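Local coordinates for DHHA1 domain protein (Clostridium perfringens, PDB 3KEW) that probably hydrolyses mischarged tRNA, as a zinc-binding relative of the editing domains of alanyl- and threonyl-tRNA synthetases, at residues F39-G44 with G66-V71; R212-E215 with A220-I223; G100-S105 with R183-V188. One frame throughout, in Å; residues are numbered along the deposited sequence.

Overall arrangement
The contacts follow one another along the chain in the order interaction 1, interaction 3, interaction 2. Interaction 1 sits at the closed six-stranded antiparallel barrel, where the loop between strands 36-37 and 51-53 packs on strand 67-72. Interaction 3, about 22 Å away centre to centre, joins helix 88-112 to strand 184-187 of the three-stranded sheet, beside the zinc. Interaction 2, about 19 Å centre to centre from interaction 3, is the hairpin at one margin of the four-stranded sheet. The nearest atoms of interactions 1 and 3 are about 6 Å apart, so the barrel's loop comes close to the zinc-bearing part without touching interaction 3, consistent with a barrel set beside an editing-type metal site.

Interaction 1 (F39-G44 with G66-V71); sequences FFPGGG and GKVYHV
P41 and V68 mark the closest backbone approach, their CA atoms 6.5 Å apart, between a loop (F39-G44) and a strand (67-71). The loop is irregular, so the contact is made by side chains and one carbonyl rather than by strand pairing. CB of F39, P41, V68 and H70 all point across the gap; F40 and Y69 point away, an alternation that on the strand side is that of a beta strand.

The main element is an offset edge-to-face pair: H70 turns its edge to the face of F39, with centroids 5.1 Å apart and planes at 87°. H70 CD2 lies 3.6 Å from F39 CG, which sits in the imidazole plane, and H70 NE2 comes 3.5 Å from F39 CB. Strand 67-72 belongs to the closed antiparallel barrel, and I53 of strand 51-53 touches both side chains. A hydrogen bond between H70 NE2 and T37 OG1 helps fix the imidazole rotation, while ND1 has a weak bond to V32 O. Further along, V68 divides its methyls: CG1, anti to the backbone N (chi1 180°), lies 3.7 Å from F39 O, and CG2 meets P41 CG at 4.2 Å, the two side chains crossing at about a right angle.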
ATOM      1  N   PHE A  39      -1.313  12.093   4.370  1.00 44.81           N
ATOM      2  CA  PHE A  39      -2.547  11.332   4.140  1.00 41.07           C
ATOM      3  C   PHE A  39      -2.516  10.731   2.736  1.00 44.77           C
ATOM      4  O   PHE A  39      -2.529  11.464   1.737  1.00 43.60           O
ATOM      5  CB  PHE A  39      -3.805  12.203   4.332  1.00 34.61           C
ATOM      6  CG  PHE A  39      -4.066  12.617   5.770  1.00 40.58           C
ATOM      7  CD1 PHE A  39      -4.918  11.868   6.582  1.00 38.32           C
ATOM      8  CD2 PHE A  39      -3.471  13.755   6.306  1.00 45.67           C
ATOM      9  CE1 PHE A  39      -5.147  12.225   7.914  1.00 44.99           C
ATOM     10  CE2 PHE A  39      -3.708  14.136   7.635  1.00 40.20           C
ATOM     11  CZ  PHE A  39      -4.544  13.364   8.443  1.00 39.46           C
ATOM     12  N   PHE A  40      -2.444   9.397   2.670  1.00 44.31           N
ATOM     13  CA  PHE A  40      -2.513   8.648   1.408  1.00 43.93           C
ATOM     14  C   PHE A  40      -3.955   8.735   0.919  1.00 45.60           C
ATOM     15  O   PHE A  40      -4.880   8.500   1.714  1.00 41.82           O
ATOM     16  CB  PHE A  40      -2.115   7.185   1.660  1.00 45.34           C
ATOM     17  CG  PHE A  40      -1.893   6.356   0.410  1.00 45.70           C
ATOM     18  CD1 PHE A  40      -2.466   5.085   0.296  1.00 42.38           C
ATOM     19  CD2 PHE A  40      -1.089   6.819  -0.630  1.00 46.30           C
ATOM     20  CE1 PHE A  40      -2.250   4.293  -0.839  1.00 44.69           C
ATOM     21  CE2 PHE A  40      -0.869   6.042  -1.770  1.00 43.56           C
ATOM     22  CZ  PHE A  40      -1.444   4.767  -1.873  1.00 41.12           C
ATOM     23  N   PRO A  41      -4.160   9.144  -0.353  1.00 45.70           N
ATOM     24  CA  PRO A  41      -5.504   9.156  -0.963  1.00 48.71           C
ATOM     25  C   PRO A  41      -6.021   7.776  -1.427  1.00 54.04           C
ATOM     26  O   PRO A  41      -7.230   7.615  -1.670  1.00 50.79           O
ATOM     27  CB  PRO A  41      -5.331  10.091  -2.170  1.00 48.14           C
ATOM     28  CG  PRO A  41      -3.888   9.957  -2.548  1.00 47.22           C
ATOM     29  CD  PRO A  41      -3.133   9.667  -1.277  1.00 43.88           C
ATOM     30  N   GLY A  42      -5.117   6.803  -1.524  1.00 49.80           N
ATOM     31  CA  GLY A  42      -5.414   5.512  -2.137  1.00 52.52           C
ATOM     32  C   GLY A  42      -4.571   5.318  -3.382  1.00 52.35           C
ATOM     33  O   GLY A  42      -4.110   6.296  -3.969  1.00 55.59           O
ATOM     34  N   GLY A  43      -4.365   4.063  -3.787  1.00 49.79           N
ATOM     35  CA  GLY A  43      -3.541   3.748  -4.961  1.00 46.23           C
ATOM     36  C   GLY A  43      -3.041   2.312  -5.000  1.00 50.24           C
ATOM     37  O   GLY A  43      -2.731   1.725  -3.965  1.00 52.02           O
ATOM     38  N   GLY A  44      -2.969   1.743  -6.199  1.00 52.10           N
ATOM     39  CA  GLY A  44      -2.541   0.350  -6.394  1.00 51.74           C
ATOM     40  C   GLY A  44      -3.388  -0.727  -5.714  1.00 52.61           C
ATOM     41  O   GLY A  44      -2.904  -1.841  -5.485  1.00 44.63           O
ATOM     42  N   GLY A  66      -3.821  15.567  -9.448  1.00 72.38           N
ATOM     43  CA  GLY A  66      -2.532  15.640  -8.760  1.00 67.70           C
ATOM     44  C   GLY A  66      -2.576  16.321  -7.403  1.00 63.72           C
ATOM     45  O   GLY A  66      -1.536  16.652  -6.845  1.00 66.17           O
ATOM     46  N   LYS A  67      -3.774  16.526  -6.863  1.00 60.97           N
ATOM     47  CA  LYS A  67      -3.919  17.228  -5.590  1.00 61.90           C
ATOM     48  C   LYS A  67      -4.706  16.399  -4.593  1.00 61.58           C
ATOM     49  O   LYS A  67      -5.771  15.878  -4.910  1.00 62.48           O
ATOM     50  CB  LYS A  67      -4.587  18.593  -5.782  1.00 66.19           C
ATOM     51  CG  LYS A  67      -3.719  19.616  -6.504  1.00 72.76           C
ATOM     52  CD  LYS A  67      -4.506  20.869  -6.845  1.00 82.23           C
ATOM     53  CE  LYS A  67      -3.620  21.897  -7.532  1.00 88.70           C
ATOM     54  NZ  LYS A  67      -4.332  23.193  -7.707  1.00 95.96           N
ATOM     55  N   VAL A  68      -4.172  16.293  -3.381  1.00 56.41           N
ATOM     56  CA  VAL A  68      -4.769  15.484  -2.336  1.00 52.75           C
ATOM     57  C   VAL A  68      -5.739  16.327  -1.498  1.00 49.25           C
ATOM     58  O   VAL A  68      -5.334  17.294  -0.844  1.00 49.98           O
ATOM     59  CB  VAL A  68      -3.671  14.820  -1.440  1.00 48.24           C
ATOM     60  CG1 VAL A  68      -4.303  13.984  -0.355  1.00 43.74           C
ATOM     61  CG2 VAL A  68      -2.723  13.962  -2.272  1.00 48.15           C
ATOM     62  N   TYR A  69      -7.012  15.941  -1.518  1.00 49.66           N
ATOM     63  CA  TYR A  69      -8.072  16.647  -0.798  1.00 50.21           C
ATOM     64  C   TYR A  69      -8.553  15.897   0.431  1.00 51.98           C
ATOM     65  O   TYR A  69      -8.803  14.699   0.375  1.00 54.39           O
ATOM     66  CB  TYR A  69      -9.268  16.900  -1.713  1.00 53.25           C
ATOM     67  CG  TYR A  69      -8.979  17.819  -2.877  1.00 58.12           C
ATOM     68  CD1 TYR A  69      -8.556  17.309  -4.101  1.00 56.35           C
ATOM     69  CD2 TYR A  69      -9.127  19.198  -2.755  1.00 64.10           C
ATOM     70  CE1 TYR A  69      -8.283  18.145  -5.174  1.00 64.53           C
ATOM     71  CE2 TYR A  69      -8.857  20.050  -3.829  1.00 66.48           C
ATOM     72  CZ  TYR A  69      -8.440  19.512  -5.036  1.00 63.53           C
ATOM     73  OH  TYR A  69      -8.166  20.338  -6.105  1.00 62.89           O
ATOM     74  N   HIS A  70      -8.727  16.625   1.524  1.00 53.23           N
ATOM     75  CA  HIS A  70      -9.123  16.054   2.800  1.00 54.97           C
ATOM     76  C   HIS A  70     -10.531  16.522   3.142  1.00 59.10           C
ATOM     77  O   HIS A  70     -10.796  17.725   3.210  1.00 58.70           O
ATOM     78  CB  HIS A  70      -8.137  16.479   3.902  1.00 55.78           C
ATOM     79  CG  HIS A  70      -6.699  16.204   3.569  1.00 52.58           C
ATOM     80  ND1 HIS A  70      -6.018  16.880   2.579  1.00 52.28           N
ATOM     81  CD2 HIS A  70      -5.816  15.321   4.095  1.00 52.33           C
ATOM     82  CE1 HIS A  70      -4.779  16.422   2.503  1.00 52.87           C
ATOM     83  NE2 HIS A  70      -4.631  15.478   3.415  1.00 49.70           N
ATOM     84  N   VAL A  71     -11.432  15.566   3.350  1.00 58.89           N
ATOM     85  CA  VAL A  71     -12.812  15.872   3.707  1.00 56.02           C
ATOM     86  C   VAL A  71     -12.935  15.947   5.230  1.00 57.88           C
ATOM     87  O   VAL A  71     -12.798  14.942   5.929  1.00 60.45           O
ATOM     88  CB  VAL A  71     -13.805  14.855   3.081  1.00 57.22           C
ATOM     89  CG1 VAL A  71     -15.231  15.144   3.517  1.00 51.96           C
ATOM     90  CG2 VAL A  71     -13.708  14.891   1.562  1.00 48.18           C
TER

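Interaction 2 (R212-E215 with A220-I223); sequences RRWE and ATRI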
ATOM      1  N   ARG A 212      -5.434 -18.353   4.803  1.00 45.02           N
ATOM      2  CA  ARG A 212      -6.678 -18.751   5.458  0.50 43.75           C
ATOM      3  C   ARG A 212      -7.350 -19.934   4.775  1.00 46.07           C
ATOM      4  O   ARG A 212      -7.691 -20.935   5.414  1.00 45.30           O
ATOM      5  CB  ARG A 212      -7.655 -17.569   5.437  0.50 46.07           C
ATOM      6  CG  ARG A 212      -7.481 -16.572   6.564  0.50 50.21           C
ATOM      7  CD  ARG A 212      -8.312 -16.993   7.756  0.50 52.17           C
ATOM      8  NE  ARG A 212      -8.308 -15.989   8.810  0.50 56.38           N
ATOM      9  CZ  ARG A 212      -9.215 -15.025   8.936  0.50 50.90           C
ATOM     10  NH1 ARG A 212     -10.210 -14.916   8.066  0.50 44.62           N
ATOM     11  NH2 ARG A 212      -9.116 -14.168   9.939  0.50 45.33           N
ATOM     12  N   ARG A 213      -7.554 -19.786   3.467  1.00 44.33           N
ATOM     13  CA  ARG A 213      -8.286 -20.735   2.628  1.00 45.85           C
ATOM     14  C   ARG A 213      -8.027 -20.351   1.181  1.00 44.58           C
ATOM     15  O   ARG A 213      -7.512 -19.273   0.913  1.00 43.42           O
ATOM     16  CB  ARG A 213      -9.796 -20.660   2.906  1.00 43.25           C
ATOM     17  CG  ARG A 213     -10.362 -19.255   2.827  1.00 46.41           C
ATOM     18  CD  ARG A 213     -11.753 -19.173   3.428  1.00 49.42           C
ATOM     19  NE  ARG A 213     -12.792 -19.439   2.434  1.00 65.78           N
ATOM     20  CZ  ARG A 213     -13.431 -20.596   2.281  1.00 74.41           C
ATOM     21  NH1 ARG A 213     -13.155 -21.635   3.051  1.00 80.11           N
ATOM     22  NH2 ARG A 213     -14.355 -20.715   1.342  1.00 79.13           N
ATOM     23  N   TRP A 214      -8.386 -21.233   0.255  1.00 49.42           N
ATOM     24  CA  TRP A 214      -8.236 -20.975  -1.170  1.00 50.53           C
ATOM     25  C   TRP A 214      -9.309 -21.719  -1.952  1.00 56.47           C
ATOM     26  O   TRP A 214      -9.834 -22.733  -1.484  1.00 53.33           O
ATOM     27  CB  TRP A 214      -6.844 -21.380  -1.660  1.00 52.78           C
ATOM     28  CG  TRP A 214      -6.515 -22.815  -1.402  1.00 61.08           C
ATOM     29  CD1 TRP A 214      -6.732 -23.871  -2.243  1.00 59.81           C
ATOM     30  CD2 TRP A 214      -5.911 -23.362  -0.217  1.00 64.89           C
ATOM     31  NE1 TRP A 214      -6.297 -25.037  -1.659  1.00 65.47           N
ATOM     32  CE2 TRP A 214      -5.795 -24.757  -0.415  1.00 67.00           C
ATOM     33  CE3 TRP A 214      -5.458 -22.809   0.992  1.00 60.17           C
ATOM     34  CZ2 TRP A 214      -5.239 -25.610   0.552  1.00 61.09           C
ATOM     35  CZ3 TRP A 214      -4.910 -23.657   1.950  1.00 58.54           C
ATOM     36  CH2 TRP A 214      -4.804 -25.041   1.722  1.00 55.51           C
ATOM     37  N   GLU A 215      -9.644 -21.203  -3.131  1.00 55.63           N
ATOM     38  CA  GLU A 215     -10.548 -21.892  -4.055  1.00 58.65           C
ATOM     39  C   GLU A 215     -10.215 -21.548  -5.504  1.00 59.07           C
ATOM     40  O   GLU A 215      -9.454 -20.606  -5.769  1.00 57.82           O
ATOM     41  CB  GLU A 215     -12.022 -21.596  -3.743  1.00 53.60           C
ATOM     42  CG  GLU A 215     -12.421 -20.139  -3.801  1.00 57.31           C
ATOM     43  CD  GLU A 215     -13.802 -19.890  -3.208  1.00 64.73           C
ATOM     44  OE1 GLU A 215     -14.555 -19.082  -3.788  1.00 69.77           O
ATOM     45  OE2 GLU A 215     -14.140 -20.493  -2.164  1.00 68.54           O
ATOM     46  N   ALA A 220      -7.520 -19.669 -12.272  1.00 46.88           N
ATOM     47  CA  ALA A 220      -6.640 -19.283 -11.178  1.00 49.64           C
ATOM     48  C   ALA A 220      -7.027 -19.917  -9.835  1.00 47.50           C
ATOM     49  O   ALA A 220      -8.135 -20.429  -9.675  1.00 48.21           O
ATOM     50  CB  ALA A 220      -6.616 -17.737 -11.063  1.00 50.49           C
ATOM     51  N   THR A 221      -6.096 -19.889  -8.879  1.00 50.18           N
ATOM     52  CA  THR A 221      -6.407 -20.203  -7.485  1.00 46.55           C
ATOM     53  C   THR A 221      -6.474 -18.896  -6.701  1.00 47.47           C
ATOM     54  O   THR A 221      -5.469 -18.200  -6.570  1.00 50.11           O
ATOM     55  CB  THR A 221      -5.357 -21.154  -6.844  1.00 50.07           C
ATOM     56  OG1 THR A 221      -5.195 -22.321  -7.663  1.00 52.24           O
ATOM     57  CG2 THR A 221      -5.800 -21.581  -5.453  1.00 45.74           C
ATOM     58  N   ARG A 222      -7.669 -18.558  -6.224  1.00 43.77           N
ATOM     59  CA  ARG A 222      -7.875 -17.389  -5.379  1.00 47.72           C
ATOM     60  C   ARG A 222      -7.557 -17.725  -3.923  1.00 50.35           C
ATOM     61  O   ARG A 222      -8.259 -18.518  -3.295  1.00 47.89           O
ATOM     62  CB  ARG A 222      -9.312 -16.891  -5.512  1.00 47.59           C
ATOM     63  CG  ARG A 222      -9.657 -15.697  -4.624  1.00 48.92           C
ATOM     64  CD  ARG A 222     -10.748 -14.869  -5.258  1.00 52.55           C
ATOM     65  NE  ARG A 222     -10.282 -14.247  -6.497  1.00 51.59           N
ATOM     66  CZ  ARG A 222     -11.046 -13.525  -7.308  1.00 54.05           C
ATOM     67  NH1 ARG A 222     -12.324 -13.326  -7.021  1.00 40.59           N
ATOM     68  NH2 ARG A 222     -10.531 -12.997  -8.410  1.00 44.68           N
ATOM     69  N   ILE A 223      -6.503 -17.103  -3.401  1.00 44.04           N
ATOM     70  CA  ILE A 223      -5.969 -17.389  -2.072  1.00 43.66           C
ATOM     71  C   ILE A 223      -6.300 -16.268  -1.077  1.00 43.48           C
ATOM     72  O   ILE A 223      -5.908 -15.131  -1.299  1.00 43.83           O
ATOM     73  CB  ILE A 223      -4.429 -17.576  -2.162  1.00 37.74           C
ATOM     74  CG1 ILE A 223      -4.094 -18.756  -3.083  1.00 36.30           C
ATOM     75  CG2 ILE A 223      -3.814 -17.764  -0.786  1.00 39.36           C
ATOM     76  CD1 ILE A 223      -2.626 -18.998  -3.252  1.00 44.35           C
TER
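W214 faces I223 and E215 faces R222 across two antiparallel strands whose short axes run at 159° and approach to 4.8 Å. Two backbone hydrogen bonds define the hydrogen-bonded pair E215-R222. E215 N donates to R222 O at 3.0 Å, the donor tilted 23° from the carbonyl plane; R222 N donates to E215 O at 2.8 Å, nearly in line with the C=O bond but with a more bent N-H.

Weaker CA-H...O contacts reinforce the same two acceptors. W214 CA lies 3.2 Å from R222 O, and T221 CA approaches E215 O, so each carbonyl receives one N-H and one C-H.

The apolar contacts surround the W214 side chain. Its CB is 4.1 Å from I223 CG1 in the non-hydrogen-bonded pair and 3.9 Å from T221 CG2. The indole and the threonine lie side by side, pointing the same way, and the threonine's OG1 is hydrogen-bonded to G132 O. With CG set between the backbone N and the carbonyl carbon (chi1 57°), the indole leads away from strand 220-223 toward helix 136-152, where it touches E136, I139 and R140.

Charged groups occupy the face of E215 and R222. R213 NH2 forms a salt bridge with E215 OE2 at 3.5 Å along one strand, whereas R222 NH2 pairs with D129 of strand 126-131.

This beta hairpin, at the margin of the four-stranded sheet, is therefore joined across its strands by main-chain bonding and apolar contact, while its salt bridges run along one strand or outward to the next.

Interaction 3 (G100-S105 with R183-V188); sequences GQHLLS and RIVEIV. With ZN (zinc ion), chain C.
I187 pushes its CD1 methyl against helix 100-105 at the turn of H102 and L103, the tightly packed part of this contact. CD1 lies 3.8 Å from L103 N and 3.9 Å from H102 CB, so it meets backbone and side chain together. The extended isoleucine chain, with CG1 anti to the carbonyl carbon (chi1 -56°) and chi2 at 171°, carries that methyl across to the helix. L103 adds a longer approach through its CB, and its side chain also touches A146 and I150 of helix 136-152. Strand 184-187 crosses the helix at -57°, with axes 9.9 Å apart.

Around the H102 ring the fit is looser and water takes part. On the ND1 side, V185 CG1 approaches H102 ND1 obliquely at 4.2 Å, while a water bridges the two segments: it accepts from H102 ND1 at 2.8 Å, in the imidazole plane, and donates to V185 O. On the other side, H102 NE2 binds the zinc ion at 2.3 Å. H98 of the same helix and C195 complete the protein ligands, and three waters bind the metal as well. One of these waters lies close to Q101 OE1, at a distance too short to trust in detail; Q101 is probably a second-shell residue. H199 meets the H102 ring edge-to-face.

Two histidines of one helix and a distant cysteine binding zinc are consistent with the metal site of the alanyl- and threonyl-tRNA synthetase editing domains. ND1 bonds to the bridging water while NE2 binds zinc, so the two nitrogens hold the ring between strand and metal; the three zinc-bound waters are probably exchangeable, as would suit a site that takes up a substrate.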
ATOM      1  N   GLY A 100       2.309  -7.939   2.103  1.00 33.62           N
ATOM      2  CA  GLY A 100       1.937  -9.347   2.239  1.00 38.31           C
ATOM      3  C   GLY A 100       1.598 -10.021   0.912  1.00 40.84           C
ATOM      4  O   GLY A 100       2.108 -11.104   0.615  1.00 43.70           O
ATOM      5  N   GLN A 101       0.764  -9.362   0.106  1.00 40.47           N
ATOM      6  CA  GLN A 101       0.476  -9.813  -1.258  1.00 38.40           C
ATOM      7  C   GLN A 101       1.723  -9.905  -2.136  1.00 40.47           C
ATOM      8  O   GLN A 101       1.935 -10.930  -2.786  1.00 38.13           O
ATOM      9  CB  GLN A 101      -0.566  -8.923  -1.928  1.00 39.86           C
ATOM     10  CG  GLN A 101      -0.886  -9.320  -3.372  1.00 41.41           C
ATOM     11  CD  GLN A 101      -0.185  -8.433  -4.364  1.00 43.06           C
ATOM     12  OE1 GLN A 101      -0.349  -7.219  -4.318  1.00 49.88           O
ATOM     13  NE2 GLN A 101       0.624  -9.028  -5.256  1.00 35.82           N
ATOM     14  N   HIS A 102       2.528  -8.843  -2.161  1.00 39.02           N
ATOM     15  CA  HIS A 102       3.771  -8.818  -2.954  1.00 41.74           C
ATOM     16  C   HIS A 102       4.728  -9.950  -2.568  1.00 41.82           C
ATOM     17  O   HIS A 102       5.383 -10.557  -3.428  1.00 39.18           O
ATOM     18  CB  HIS A 102       4.513  -7.486  -2.758  1.00 42.49           C
ATOM     19  CG  HIS A 102       3.986  -6.356  -3.580  1.00 48.45           C
ATOM     20  ND1 HIS A 102       4.801  -5.574  -4.368  1.00 47.52           N
ATOM     21  CD2 HIS A 102       2.735  -5.851  -3.712  1.00 48.25           C
ATOM     22  CE1 HIS A 102       4.073  -4.645  -4.965  1.00 47.33           C
ATOM     23  NE2 HIS A 102       2.817  -4.791  -4.584  1.00 52.76           N
ATOM     24  N   LEU A 103       4.839 -10.179  -1.261  1.00 41.19           N
ATOM     25  CA  LEU A 103       5.708 -11.220  -0.711  1.00 44.35           C
ATOM     26  C   LEU A 103       5.297 -12.627  -1.162  1.00 39.34           C
ATOM     27  O   LEU A 103       6.128 -13.395  -1.671  1.00 36.21           O
ATOM     28  CB  LEU A 103       5.759 -11.119   0.821  1.00 38.30           C
ATOM     29  CG  LEU A 103       6.658 -12.122   1.552  1.00 45.10           C
ATOM     30  CD1 LEU A 103       8.118 -11.984   1.128  1.00 39.36           C
ATOM     31  CD2 LEU A 103       6.508 -11.956   3.060  1.00 41.48           C
ATOM     32  N   LEU A 104       4.015 -12.939  -0.996  1.00 35.26           N
ATOM     33  CA  LEU A 104       3.437 -14.222  -1.406  1.00 39.53           C
ATOM     34  C   LEU A 104       3.596 -14.437  -2.899  1.00 41.06           C
ATOM     35  O   LEU A 104       4.065 -15.499  -3.331  1.00 42.88           O
ATOM     36  CB  LEU A 104       1.948 -14.299  -1.041  1.00 33.85           C
ATOM     37  CG  LEU A 104       1.555 -14.568   0.408  1.00 41.96           C
ATOM     38  CD1 LEU A 104       0.030 -14.393   0.591  1.00 48.58           C
ATOM     39  CD2 LEU A 104       1.996 -15.947   0.900  1.00 39.95           C
ATOM     40  N   SER A 105       3.244 -13.409  -3.673  1.00 39.32           N
ATOM     41  CA  SER A 105       3.370 -13.440  -5.123  1.00 38.45           C
ATOM     42  C   SER A 105       4.808 -13.776  -5.529  1.00 36.29           C
ATOM     43  O   SER A 105       5.022 -14.636  -6.387  1.00 39.81           O
ATOM     44  CB  SER A 105       2.933 -12.098  -5.725  1.00 37.63           C
ATOM     45  OG  SER A 105       1.518 -11.971  -5.653  1.00 42.17           O
ATOM     46  N   ARG A 183       6.510   4.524 -10.033  1.00 49.95           N
ATOM     47  CA  ARG A 183       7.076   4.131  -8.736  1.00 50.43           C
ATOM     48  C   ARG A 183       7.394   2.640  -8.772  1.00 51.92           C
ATOM     49  O   ARG A 183       6.664   1.848  -9.384  1.00 51.62           O
ATOM     50  CB  ARG A 183       6.115   4.395  -7.580  1.00 48.54           C
ATOM     51  CG  ARG A 183       5.336   5.694  -7.626  1.00 51.92           C
ATOM     52  CD  ARG A 183       5.837   6.690  -6.626  1.00 57.03           C
ATOM     53  NE  ARG A 183       6.225   6.096  -5.342  1.00 60.14           N
ATOM     54  CZ  ARG A 183       7.140   6.634  -4.539  1.00 53.95           C
ATOM     55  NH1 ARG A 183       7.737   7.764  -4.891  1.00 53.02           N
ATOM     56  NH2 ARG A 183       7.463   6.052  -3.395  1.00 55.21           N
ATOM     57  N   ILE A 184       8.478   2.264  -8.106  1.00 49.92           N
ATOM     58  CA  ILE A 184       8.905   0.873  -8.022  1.00 49.42           C
ATOM     59  C   ILE A 184       8.910   0.434  -6.551  1.00 49.39           C
ATOM     60  O   ILE A 184       9.355   1.185  -5.679  1.00 45.68           O
ATOM     61  CB  ILE A 184      10.311   0.692  -8.662  1.00 48.60           C
ATOM     62  CG1 ILE A 184      10.270   0.936 -10.184  1.00 51.78           C
ATOM     63  CG2 ILE A 184      10.919  -0.666  -8.326  1.00 51.91           C
ATOM     64  CD1 ILE A 184       9.504  -0.121 -11.022  1.00 51.65           C
ATOM     65  N   VAL A 185       8.371  -0.760  -6.282  1.00 47.35           N
ATOM     66  CA  VAL A 185       8.520  -1.412  -4.982  1.00 40.40           C
ATOM     67  C   VAL A 185       9.327  -2.693  -5.158  1.00 42.45           C
ATOM     68  O   VAL A 185       8.926  -3.593  -5.909  1.00 43.05           O
ATOM     69  CB  VAL A 185       7.171  -1.729  -4.322  1.00 39.84           C
ATOM     70  CG1 VAL A 185       7.387  -2.526  -3.032  1.00 37.75           C
ATOM     71  CG2 VAL A 185       6.415  -0.447  -4.031  1.00 38.91           C
ATOM     72  N   GLU A 186      10.464  -2.762  -4.471  1.00 45.34           N
ATOM     73  CA  GLU A 186      11.413  -3.848  -4.643  1.00 47.08           C
ATOM     74  C   GLU A 186      11.667  -4.580  -3.334  1.00 47.79           C
ATOM     75  O   GLU A 186      12.206  -3.998  -2.390  1.00 47.76           O
ATOM     76  CB  GLU A 186      12.733  -3.296  -5.185  1.00 48.82           C
ATOM     77  CG  GLU A 186      13.844  -4.336  -5.356  1.00 54.05           C
ATOM     78  CD  GLU A 186      15.174  -3.711  -5.769  1.00 56.40           C
ATOM     79  OE1 GLU A 186      15.219  -2.485  -6.005  1.00 63.38           O
ATOM     80  OE2 GLU A 186      16.177  -4.449  -5.858  1.00 62.02           O
ATOM     81  N   ILE A 187      11.286  -5.855  -3.274  1.00 49.86           N
ATOM     82  CA  ILE A 187      11.705  -6.714  -2.159  1.00 47.94           C
ATOM     83  C   ILE A 187      13.109  -7.222  -2.494  1.00 49.69           C
ATOM     84  O   ILE A 187      13.263  -8.094  -3.346  1.00 46.62           O
ATOM     85  CB  ILE A 187      10.719  -7.880  -1.905  1.00 45.99           C
ATOM     86  CG1 ILE A 187       9.300  -7.327  -1.676  1.00 48.77           C
ATOM     87  CG2 ILE A 187      11.204  -8.734  -0.714  1.00 42.21           C
ATOM     88  CD1 ILE A 187       8.190  -8.372  -1.633  1.00 44.43           C
ATOM     89  N   VAL A 188      14.121  -6.638  -1.847  1.00 51.37           N
ATOM     90  CA  VAL A 188      15.525  -6.843  -2.236  1.00 56.01           C
ATOM     91  C   VAL A 188      15.926  -8.317  -2.217  1.00 60.05           C
ATOM     92  O   VAL A 188      15.905  -8.970  -1.171  1.00 63.90           O
ATOM     93  CB  VAL A 188      16.510  -5.974  -1.393  1.00 57.04           C
ATOM     94  CG1 VAL A 188      17.960  -6.290  -1.743  1.00 56.03           C
ATOM     95  CG2 VAL A 188      16.235  -4.490  -1.613  1.00 50.93           C
TER
HETATM   96 ZN    ZN C 240       1.160  -3.506  -5.513  1.00 53.93          ZN
HETATM   97  O   HOH W   1       0.227  -5.566  -6.038  1.00 38.86           O
HETATM   98  O   HOH W   2       7.429  -6.192  -5.065  1.00 59.89           O
HETATM   99  O   HOH W   3       1.904  -3.836  -7.596  1.00 56.35           O
HETATM  100  O   HOH W   4      -0.777  -2.559  -6.594  1.00 43.56           O